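PDB 3KK7: putative cell invasion protein with MAC/Perforin domain from Bacteroides thetaiotaomicron VPI-5482, which carries a membrane-attack complex/perforin (MACPF) domain and may therefore act on membranes, although its role in this gut bacterium remains uncertain. Local coordinates for residues K141-T146 with L225-D230; I247-E252 with S281-N286; Y302-S307 with Y316-T321. All coordinates share one frame; numbering follows the deposited sequence. Where two conformers were deposited one is given.

Contact 1: residues K141-T146 with L225-D230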
loop_
_atom_site.group_PDB
_atom_site.type_symbol
_atom_site.label_atom_id
_atom_site.label_comp_id
_atom_site.label_asym_id
_atom_site.label_seq_id
_atom_site.Cartn_x
_atom_site.Cartn_y
_atom_site.Cartn_z
ATOM N N LYS A 141 8.183 17.074 -4.595
ATOM C CA LYS A 141 9.544 16.772 -4.181
ATOM C C LYS A 141 10.471 16.673 -5.412
ATOM O O LYS A 141 11.557 17.255 -5.433
ATOM C CB LYS A 141 9.542 15.493 -3.321
ATOM C CG LYS A 141 10.920 14.981 -2.936
ATOM C CD LYS A 141 10.841 13.847 -1.882
ATOM C CE LYS A 141 12.227 13.280 -1.542
ATOM N NZ LYS A 141 12.877 12.572 -2.703
ATOM N N THR A 142 10.001 15.987 -6.448
ATOM C CA THR A 142 10.727 15.866 -7.685
ATOM C C THR A 142 10.894 17.212 -8.358
ATOM O O THR A 142 12.002 17.546 -8.805
ATOM C CB THR A 142 10.017 14.888 -8.677
ATOM O OG1 THR A 142 9.844 13.622 -8.045
ATOM C CG2 THR A 142 10.829 14.707 -9.960
ATOM N N ILE A 143 9.807 17.988 -8.447
ATOM C CA ILE A 143 9.916 19.311 -9.078
ATOM C C ILE A 143 11.010 20.094 -8.358
ATOM O O ILE A 143 11.903 20.649 -8.998
ATOM C CB ILE A 143 8.636 20.171 -9.023
ATOM C CG1 ILE A 143 7.440 19.434 -9.623
ATOM C CG2 ILE A 143 8.855 21.480 -9.777
ATOM C CD1 ILE A 143 7.654 18.933 -11.021
ATOM N N LYS A 144 10.964 20.098 -7.034
ATOM C CA LYS A 144 11.933 20.856 -6.271
ATOM C C LYS A 144 13.370 20.363 -6.474
ATOM O O LYS A 144 14.283 21.168 -6.481
ATOM C CB LYS A 144 11.570 20.877 -4.789
ATOM C CG LYS A 144 10.366 21.727 -4.445
ATOM C CD LYS A 144 10.298 21.930 -2.922
ATOM C CE LYS A 144 9.214 22.880 -2.516
ATOM N NZ LYS A 144 9.253 23.142 -1.043
ATOM N N GLU A 145 13.559 19.066 -6.695
ATOM C CA GLU A 145 14.904 18.514 -6.901
ATOM C C GLU A 145 15.363 18.696 -8.323
ATOM O O GLU A 145 16.561 18.724 -8.575
ATOM C CB GLU A 145 14.965 17.018 -6.566
ATOM C CG GLU A 145 14.856 16.701 -5.097
ATOM C CD GLU A 145 14.592 15.235 -4.795
ATOM O OE1 GLU A 145 14.507 14.406 -5.721
ATOM O OE2 GLU A 145 14.468 14.902 -3.599
ATOM N N THR A 146 14.425 18.797 -9.264
ATOM C CA THR A 146 14.770 18.843 -10.698
ATOM C C THR A 146 15.076 20.233 -11.173
ATOM O O THR A 146 15.811 20.411 -12.146
ATOM C CB THR A 146 13.623 18.348 -11.553
ATOM O OG1 THR A 146 13.260 17.044 -11.120
ATOM C CG2 THR A 146 14.002 18.315 -12.997
ATOM N N LEU A 225 9.192 17.337 -17.780
ATOM C CA LEU A 225 8.525 18.194 -16.812
ATOM C C LEU A 225 8.924 19.622 -17.111
ATOM O O LEU A 225 10.047 19.871 -17.546
ATOM C CB LEU A 225 8.917 17.830 -15.384
ATOM C CG LEU A 225 8.757 16.356 -15.023
ATOM C CD1 LEU A 225 9.409 16.105 -13.682
ATOM C CD2 LEU A 225 7.290 16.001 -15.019
ATOM N N PHE A 226 7.990 20.543 -16.886
ATOM C CA PHE A 226 8.186 21.956 -17.152
ATOM C C PHE A 226 7.913 22.788 -15.898
ATOM O O PHE A 226 6.998 22.492 -15.085
ATOM C CB PHE A 226 7.251 22.455 -18.267
ATOM C CG PHE A 226 7.441 21.767 -19.596
ATOM C CD1 PHE A 226 7.006 20.475 -19.797
ATOM C CD2 PHE A 226 8.005 22.424 -20.647
ATOM C CE1 PHE A 226 7.162 19.865 -21.009
ATOM C CE2 PHE A 226 8.168 21.802 -21.849
ATOM C CZ PHE A 226 7.739 20.529 -22.028
ATOM N N TYR A 227 8.709 23.840 -15.758
ATOM C CA TYR A 227 8.533 24.797 -14.689
ATOM C C TYR A 227 8.558 26.197 -15.275
ATOM O O TYR A 227 9.592 26.656 -15.737
ATOM C CB TYR A 227 9.616 24.598 -13.630
ATOM C CG TYR A 227 9.473 25.525 -12.445
ATOM C CD1 TYR A 227 10.059 26.781 -12.453
ATOM C CD2 TYR A 227 8.760 25.134 -11.287
ATOM C CE1 TYR A 227 9.934 27.639 -11.348
ATOM C CE2 TYR A 227 8.640 25.998 -10.176
ATOM C CZ TYR A 227 9.235 27.239 -10.225
ATOM O OH TYR A 227 9.133 28.096 -9.170
ATOM N N GLY A 228 7.394 26.850 -15.282
ATOM C CA GLY A 228 7.218 28.207 -15.830
ATOM C C GLY A 228 6.821 29.293 -14.823
ATOM O O GLY A 228 6.054 29.055 -13.869
ATOM N N VAL A 229 7.367 30.498 -15.039
ATOM C CA VAL A 229 6.912 31.688 -14.324
ATOM C C VAL A 229 6.091 32.518 -15.317
ATOM O O VAL A 229 6.639 33.116 -16.255
ATOM C CB VAL A 229 8.075 32.483 -13.729
ATOM C CG1 VAL A 229 7.591 33.800 -13.139
ATOM C CG2 VAL A 229 8.779 31.634 -12.677
ATOM N N ASP A 230 4.776 32.529 -15.115
ATOM C CA ASP A 230 3.878 33.235 -16.004
ATOM C C ASP A 230 4.014 34.721 -15.672
ATOM O O ASP A 230 3.854 35.155 -14.528
ATOM C CB ASP A 230 2.442 32.738 -15.831
ATOM C CG ASP A 230 1.545 33.114 -16.990
ATOM O OD1 ASP A 230 1.271 34.321 -17.189
ATOM O OD2 ASP A 230 1.093 32.183 -17.683
#
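I143 carries most of the meeting between the helix segment K141-T146 and the strand segment L225-D230, touching Y227 and L225 with different branches. Its gamma methyl, CG2, stands anti to the backbone N and comes within 4.0 Å of CD2 of Y227. It meets the tyrosine ring obliquely, an apolar contact in which the two side chains cross at a slant. The longer branch serves the second partner: I143 CD1 ends 4.3 Å from CD1 of L225. The preceding residue, T142, adds its methyl, CG2, at 4.2 Å from that same L225 CD1, so a single leucine methyl is shared by two neighbours on the helix. The packing is apolar throughout, and no hydrogen bond crosses between the segments.

The polar ends look elsewhere. A chi1 of -178° swings the Y227 ring out beside I143, and its hydroxyl is hydrogen-bonded to D152 OD2. T142 OG1 turns to G138 O and T66 O. Within the helix, T142 O is gripped twice, by T146 N and by T146 OG1, the latter at 2.7 Å from above the carbonyl plane. On the solvent side, K141 NZ reaches E145 OE2 at 3.0 Å, a salt bridge between residues one helical turn apart.

L225 and Y227 point to one side of the sheet, while F226 between them points to the other and packs on helix 236-249. Strand 220-230 is bonded on its two edges to strands 157-173 and 288-298. Helix 133-146 lies across it, with short-segment axes 9.9 Å apart at closest and at 74°. This is a helix laid over the central antiparallel sheet of a MACPF domain, and its place in the chain, between strands 93-108 and 157-173, is consistent with the first of the family's two helical clusters.

Contact 2: residues I247-E252 with S281-N286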
loop_
_atom_site.group_PDB
_atom_site.type_symbol
_atom_site.label_atom_id
_atom_site.label_comp_id
_atom_site.label_asym_id
_atom_site.label_seq_id
_atom_site.Cartn_x
_atom_site.Cartn_y
_atom_site.Cartn_z
ATOM N N ILE A 247 3.749 23.981 -23.888
ATOM C CA ILE A 247 4.098 22.570 -24.067
ATOM C C ILE A 247 3.922 22.176 -25.518
ATOM O O ILE A 247 4.814 21.620 -26.131
ATOM C CB ILE A 247 3.232 21.626 -23.216
ATOM C CG1 ILE A 247 3.635 21.738 -21.736
ATOM C CG2 ILE A 247 3.402 20.162 -23.723
ATOM C CD1 ILE A 247 2.713 20.943 -20.759
ATOM N N ASN A 248 2.764 22.524 -26.064
ATOM C CA ASN A 248 2.415 22.164 -27.422
ATOM C C ASN A 248 3.269 22.839 -28.500
ATOM O O ASN A 248 3.378 22.308 -29.601
ATOM C CB ASN A 248 0.932 22.405 -27.654
ATOM C CG ASN A 248 0.251 21.217 -28.284
ATOM O OD1 ASN A 248 0.370 20.070 -27.785
ATOM N ND2 ASN A 248 -0.501 21.469 -29.372
ATOM N N ALA A 249 3.877 23.981 -28.205
ATOM C CA ALA A 249 4.803 24.610 -29.148
ATOM C C ALA A 249 6.257 24.187 -28.923
ATOM O O ALA A 249 7.150 24.649 -29.640
ATOM C CB ALA A 249 4.702 26.132 -29.075
ATOM N N SER A 250 6.492 23.296 -27.960
ATOM C CA SER A 250 7.848 23.029 -27.475
ATOM C C SER A 250 8.401 21.666 -27.790
ATOM O O SER A 250 9.422 21.280 -27.226
ATOM C CB SER A 250 7.902 23.238 -25.966
ATOM O OG SER A 250 7.778 24.617 -25.698
ATOM N N TYR A 251 7.747 20.926 -28.679
ATOM C CA TYR A 251 8.326 19.683 -29.134
ATOM C C TYR A 251 7.875 19.424 -30.541
ATOM O O TYR A 251 6.955 20.050 -31.011
ATOM C CB TYR A 251 7.973 18.540 -28.186
ATOM C CG TYR A 251 6.600 18.014 -28.367
ATOM C CD1 TYR A 251 5.525 18.605 -27.719
ATOM C CD2 TYR A 251 6.360 16.920 -29.196
ATOM C CE1 TYR A 251 4.236 18.135 -27.884
ATOM C CE2 TYR A 251 5.062 16.436 -29.379
ATOM C CZ TYR A 251 4.003 17.053 -28.718
ATOM O OH TYR A 251 2.725 16.586 -28.880
ATOM N N GLU A 252 8.548 18.515 -31.224
ATOM C CA GLU A 252 8.161 18.164 -32.562
ATOM C C GLU A 252 8.263 16.660 -32.775
ATOM O O GLU A 252 9.305 16.061 -32.545
ATOM C CB GLU A 252 9.021 18.912 -33.578
ATOM C CG GLU A 252 8.317 19.095 -34.902
ATOM C CD GLU A 252 9.204 19.707 -35.964
ATOM O OE1 GLU A 252 10.183 19.040 -36.364
ATOM O OE2 GLU A 252 8.914 20.841 -36.396
ATOM N N SER A 281 9.600 30.307 -30.281
ATOM C CA SER A 281 10.118 30.842 -29.026
ATOM C C SER A 281 9.331 32.059 -28.567
ATOM O O SER A 281 9.075 32.220 -27.379
ATOM C CB SER A 281 11.620 31.108 -29.108
ATOM O OG SER A 281 12.312 29.859 -29.002
ATOM N N GLU A 282 8.909 32.880 -29.521
ATOM C CA GLU A 282 7.996 33.995 -29.253
ATOM C C GLU A 282 6.690 33.523 -28.589
ATOM O O GLU A 282 6.200 34.166 -27.664
ATOM C CB GLU A 282 7.691 34.714 -30.558
ATOM C CG GLU A 282 7.175 36.131 -30.413
ATOM C CD GLU A 282 7.736 37.063 -31.507
ATOM O OE1 GLU A 282 8.991 37.093 -31.681
ATOM O OE2 GLU A 282 6.930 37.760 -32.181
ATOM N N THR A 283 6.139 32.394 -29.030
ATOM C CA THR A 283 4.955 31.816 -28.385
ATOM C C THR A 283 5.149 31.649 -26.873
ATOM O O THR A 283 4.193 31.732 -26.107
ATOM C CB THR A 283 4.615 30.406 -28.951
ATOM O OG1 THR A 283 4.387 30.493 -30.353
ATOM C CG2 THR A 283 3.362 29.818 -28.297
ATOM N N ILE A 284 6.383 31.378 -26.461
ATOM C CA ILE A 284 6.693 31.090 -25.070
ATOM C C ILE A 284 6.998 32.357 -24.306
ATOM O O ILE A 284 6.411 32.635 -23.272
ATOM C CB ILE A 284 7.875 30.101 -24.974
ATOM C CG1 ILE A 284 7.385 28.702 -25.355
ATOM C CG2 ILE A 284 8.456 30.073 -23.584
ATOM C CD1 ILE A 284 8.471 27.808 -25.757
ATOM N N THR A 285 7.905 33.142 -24.834
ATOM C CA THR A 285 8.321 34.361 -24.162
ATOM C C THR A 285 7.188 35.397 -24.005
ATOM O O THR A 285 7.186 36.158 -23.039
ATOM C CB THR A 285 9.509 34.976 -24.890
ATOM O OG1 THR A 285 9.145 35.190 -26.260
ATOM C CG2 THR A 285 10.706 34.035 -24.794
ATOM N N ASN A 286 6.243 35.413 -24.944
ATOM C CA ASN A 286 5.059 36.265 -24.840
ATOM C C ASN A 286 4.177 35.960 -23.619
ATOM O O ASN A 286 3.428 36.820 -23.170
ATOM C CB ASN A 286 4.194 36.164 -26.101
ATOM C CG ASN A 286 4.800 36.889 -27.330
ATOM O OD1 ASN A 286 5.799 37.629 -27.247
ATOM N ND2 ASN A 286 4.176 36.661 -28.484
#
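I284 and S250 make the closest approach between segment S281-N286, mostly helix 278-285, and I247-E252, and the isoleucine is the one to follow. The bond to CB points toward I247-E252; from there CG1 leaves anti to the carbonyl carbon (chi1 -74°) and passes 4.1 Å from S250 OG. CD1 carries on to 3.3 Å from S250 OG, a close van der Waals contact between a methyl and a hydroxyl oxygen. That hydroxyl already has a partner, A246 O, one turn back in helix 236-249, just before the segment. A246, T276 and I313 also touch I284.

Beside this pair, T283 CG2 rests 4.0 Å from A249 CB, methyl against methyl. A second tie runs along the same seam, where N280 ND2 bonds to A249 O. Within the second helix, S281 O takes hydrogen bonds from I284 N, T285 N and T285 OG1.

The C-terminal part of helix 236-249 packs against helix 278-285. The chain passes from the first through S250, paired with G275 through the backbone, into strand 251-254; the second leads into strand 288-298. Lying between strands 220-230 and 288-298 in sequence, both are consistent with the second MACPF helical cluster.

Contact 3: residues Y302-S307 with Y316-T321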
loop_
_atom_site.group_PDB
_atom_site.type_symbol
_atom_site.label_atom_id
_atom_site.label_comp_id
_atom_site.label_asym_id
_atom_site.label_seq_id
_atom_site.Cartn_x
_atom_site.Cartn_y
_atom_site.Cartn_z
ATOM N N TYR A 302 20.358 5.403 -26.591
ATOM C CA TYR A 302 20.787 6.701 -27.141
ATOM C C TYR A 302 19.908 7.847 -26.650
ATOM O O TYR A 302 19.739 8.871 -27.321
ATOM C CB TYR A 302 20.846 6.653 -28.681
ATOM C CG TYR A 302 21.702 5.515 -29.204
ATOM C CD1 TYR A 302 23.103 5.609 -29.211
ATOM C CD2 TYR A 302 21.114 4.325 -29.669
ATOM C CE1 TYR A 302 23.903 4.547 -29.677
ATOM C CE2 TYR A 302 21.899 3.255 -30.136
ATOM C CZ TYR A 302 23.293 3.371 -30.135
ATOM O OH TYR A 302 24.066 2.313 -30.592
ATOM N N GLY A 303 19.380 7.674 -25.446
ATOM C CA GLY A 303 18.491 8.655 -24.848
ATOM C C GLY A 303 18.999 9.200 -23.532
ATOM O O GLY A 303 20.156 9.572 -23.404
ATOM N N TYR A 304 18.110 9.268 -22.547
ATOM C CA TYR A 304 18.432 9.927 -21.296
ATOM C C TYR A 304 17.813 9.178 -20.138
ATOM O O TYR A 304 16.763 9.557 -19.621
ATOM C CB TYR A 304 17.993 11.397 -21.354
ATOM C CG TYR A 304 18.707 12.181 -22.446
ATOM C CD1 TYR A 304 19.886 12.880 -22.177
ATOM C CD2 TYR A 304 18.216 12.200 -23.745
ATOM C CE1 TYR A 304 20.548 13.596 -23.168
ATOM C CE2 TYR A 304 18.867 12.897 -24.740
ATOM C CZ TYR A 304 20.037 13.599 -24.446
ATOM O OH TYR A 304 20.671 14.310 -25.441
ATOM N N SER A 305 18.521 8.137 -19.722
ATOM C CA SER A 305 18.070 7.217 -18.688
ATOM C C SER A 305 17.900 7.893 -17.322
ATOM O O SER A 305 17.105 7.439 -16.495
ATOM C CB SER A 305 19.049 6.024 -18.581
ATOM O OG SER A 305 20.375 6.431 -18.247
ATOM N N ILE A 306 18.667 8.955 -17.094
ATOM C CA ILE A 306 18.645 9.710 -15.847
ATOM C C ILE A 306 18.071 11.068 -16.185
ATOM O O ILE A 306 18.481 11.681 -17.162
ATOM C CB ILE A 306 20.085 9.907 -15.280
ATOM C CG1 ILE A 306 20.692 8.536 -14.916
ATOM C CG2 ILE A 306 20.085 10.879 -14.070
ATOM C CD1 ILE A 306 22.241 8.538 -14.717
ATOM N N SER A 307 17.128 11.548 -15.391
ATOM C CA SER A 307 16.542 12.859 -15.660
ATOM C C SER A 307 17.630 13.875 -15.939
ATOM O O SER A 307 18.624 13.893 -15.224
ATOM C CB SER A 307 15.651 13.310 -14.493
ATOM O OG SER A 307 14.335 12.799 -14.675
ATOM N N TYR A 316 17.914 25.590 -25.208
ATOM C CA TYR A 316 18.506 24.298 -25.468
ATOM C C TYR A 316 17.499 23.273 -25.939
ATOM O O TYR A 316 16.482 23.023 -25.288
ATOM C CB TYR A 316 19.262 23.818 -24.239
ATOM C CG TYR A 316 20.073 22.573 -24.492
ATOM C CD1 TYR A 316 21.192 22.605 -25.355
ATOM C CD2 TYR A 316 19.734 21.363 -23.887
ATOM C CE1 TYR A 316 21.953 21.458 -25.597
ATOM C CE2 TYR A 316 20.469 20.210 -24.135
ATOM C CZ TYR A 316 21.581 20.265 -24.989
ATOM O OH TYR A 316 22.307 19.125 -25.234
ATOM N N SER A 317 17.809 22.680 -27.087
ATOM C CA SER A 317 16.982 21.666 -27.717
ATOM C C SER A 317 17.726 20.363 -27.763
ATOM O O SER A 317 18.935 20.349 -27.983
ATOM C CB SER A 317 16.642 22.075 -29.146
ATOM O OG SER A 317 15.818 23.223 -29.111
ATOM N N ILE A 318 16.978 19.279 -27.583
ATOM C CA ILE A 318 17.507 17.943 -27.606
ATOM C C ILE A 318 16.842 17.153 -28.714
ATOM O O ILE A 318 15.616 17.126 -28.790
ATOM C CB ILE A 318 17.193 17.220 -26.319
ATOM C CG1 ILE A 318 17.601 18.073 -25.109
ATOM C CG2 ILE A 318 17.881 15.854 -26.325
ATOM C CD1 ILE A 318 17.210 17.440 -23.745
ATOM N N ASP A 319 17.655 16.501 -29.546
ATOM C CA ASP A 319 17.196 15.625 -30.621
ATOM C C ASP A 319 17.018 14.222 -30.046
ATOM O O ASP A 319 18.000 13.609 -29.630
ATOM C CB ASP A 319 18.249 15.606 -31.752
ATOM C CG ASP A 319 17.842 14.751 -32.960
ATOM O OD1 ASP A 319 16.632 14.634 -33.277
ATOM O OD2 ASP A 319 18.763 14.212 -33.614
ATOM N N LEU A 320 15.782 13.721 -30.005
ATOM C CA LEU A 320 15.554 12.353 -29.567
ATOM C C LEU A 320 15.424 11.381 -30.757
ATOM O O LEU A 320 15.001 10.228 -30.578
ATOM C CB LEU A 320 14.334 12.267 -28.644
ATOM C CG LEU A 320 14.489 13.030 -27.320
ATOM C CD1 LEU A 320 13.145 13.165 -26.600
ATOM C CD2 LEU A 320 15.540 12.379 -26.448
ATOM N N THR A 321 15.810 11.811 -31.959
ATOM C CA THR A 321 15.595 10.971 -33.124
ATOM C C THR A 321 16.298 9.613 -32.991
ATOM O O THR A 321 15.649 8.601 -33.158
ATOM C CB THR A 321 15.912 11.694 -34.447
ATOM O OG1 THR A 321 15.073 12.853 -34.543
ATOM C CG2 THR A 321 15.647 10.785 -35.651
HETATM O O HOH W 1 18.339 10.600 -28.783
#
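The ring of Y304 is the flat group here, and two aliphatic side chains of Y316-T321 press on it from different directions. L320 puts CD2 at the edge, close to the ring plane and 3.8 Å from both Y304 CD2 and Y304 CE2. I318 comes obliquely instead: its CG2 lies 3.5 Å from Y304 CE2 and 3.3 Å from Y304 OH. With CG anti to the carbonyl carbon (chi1 -62°), the tyrosine reaches out of a loop to these two residues, and I295 of strand 288-298 touches it as well. An alanine in place of Y304 is likely to leave CG2 of I318 and CD2 of L320 without their partner on this side and to open a gap between loop and strand.

The polar link is made through water. One molecule donates to Y302 O at 2.7 Å and to D319 O at 3.1 Å, bridging backbone to backbone. Just before helix 321-326, where L320 is the N-cap, D319 OD1 accepts T321 OG1 at 2.7 Å and, weakly, T321 N. T321 OG1 in turn is bonded to L272 N.

No direct hydrogen bond joins the two segments, so apart from the bridging water their fit depends on the shape of the aromatic ring against methyl groups, where the loop after strand 288-298 packs on the small three-stranded sheet.

How the contacts relate
Contacts 1 and 2 touch directly: F226 CE1 of strand 220-230 meets I247 CG1 of helix 236-249 at 4.1 Å, although the centres of the two contacts lie about 17 Å apart. Contact 1 belongs to one side of the central sheet, and helix 236-249 of contact 2 packs on the other. Contacts 2 and 3 share no touch but both reach the small sheet 251-254/271-274/318-319, and they border it from opposite edge strands. Contact 3 is the more buried as a whole, with two of its three touching residues buried, against two of four in contacts 1 and 2. Chemically, contact 1 is all hydrocarbon and ring, contact 2 sets methyls against methyl and hydroxyl, and contact 3 alone adds a bridging water.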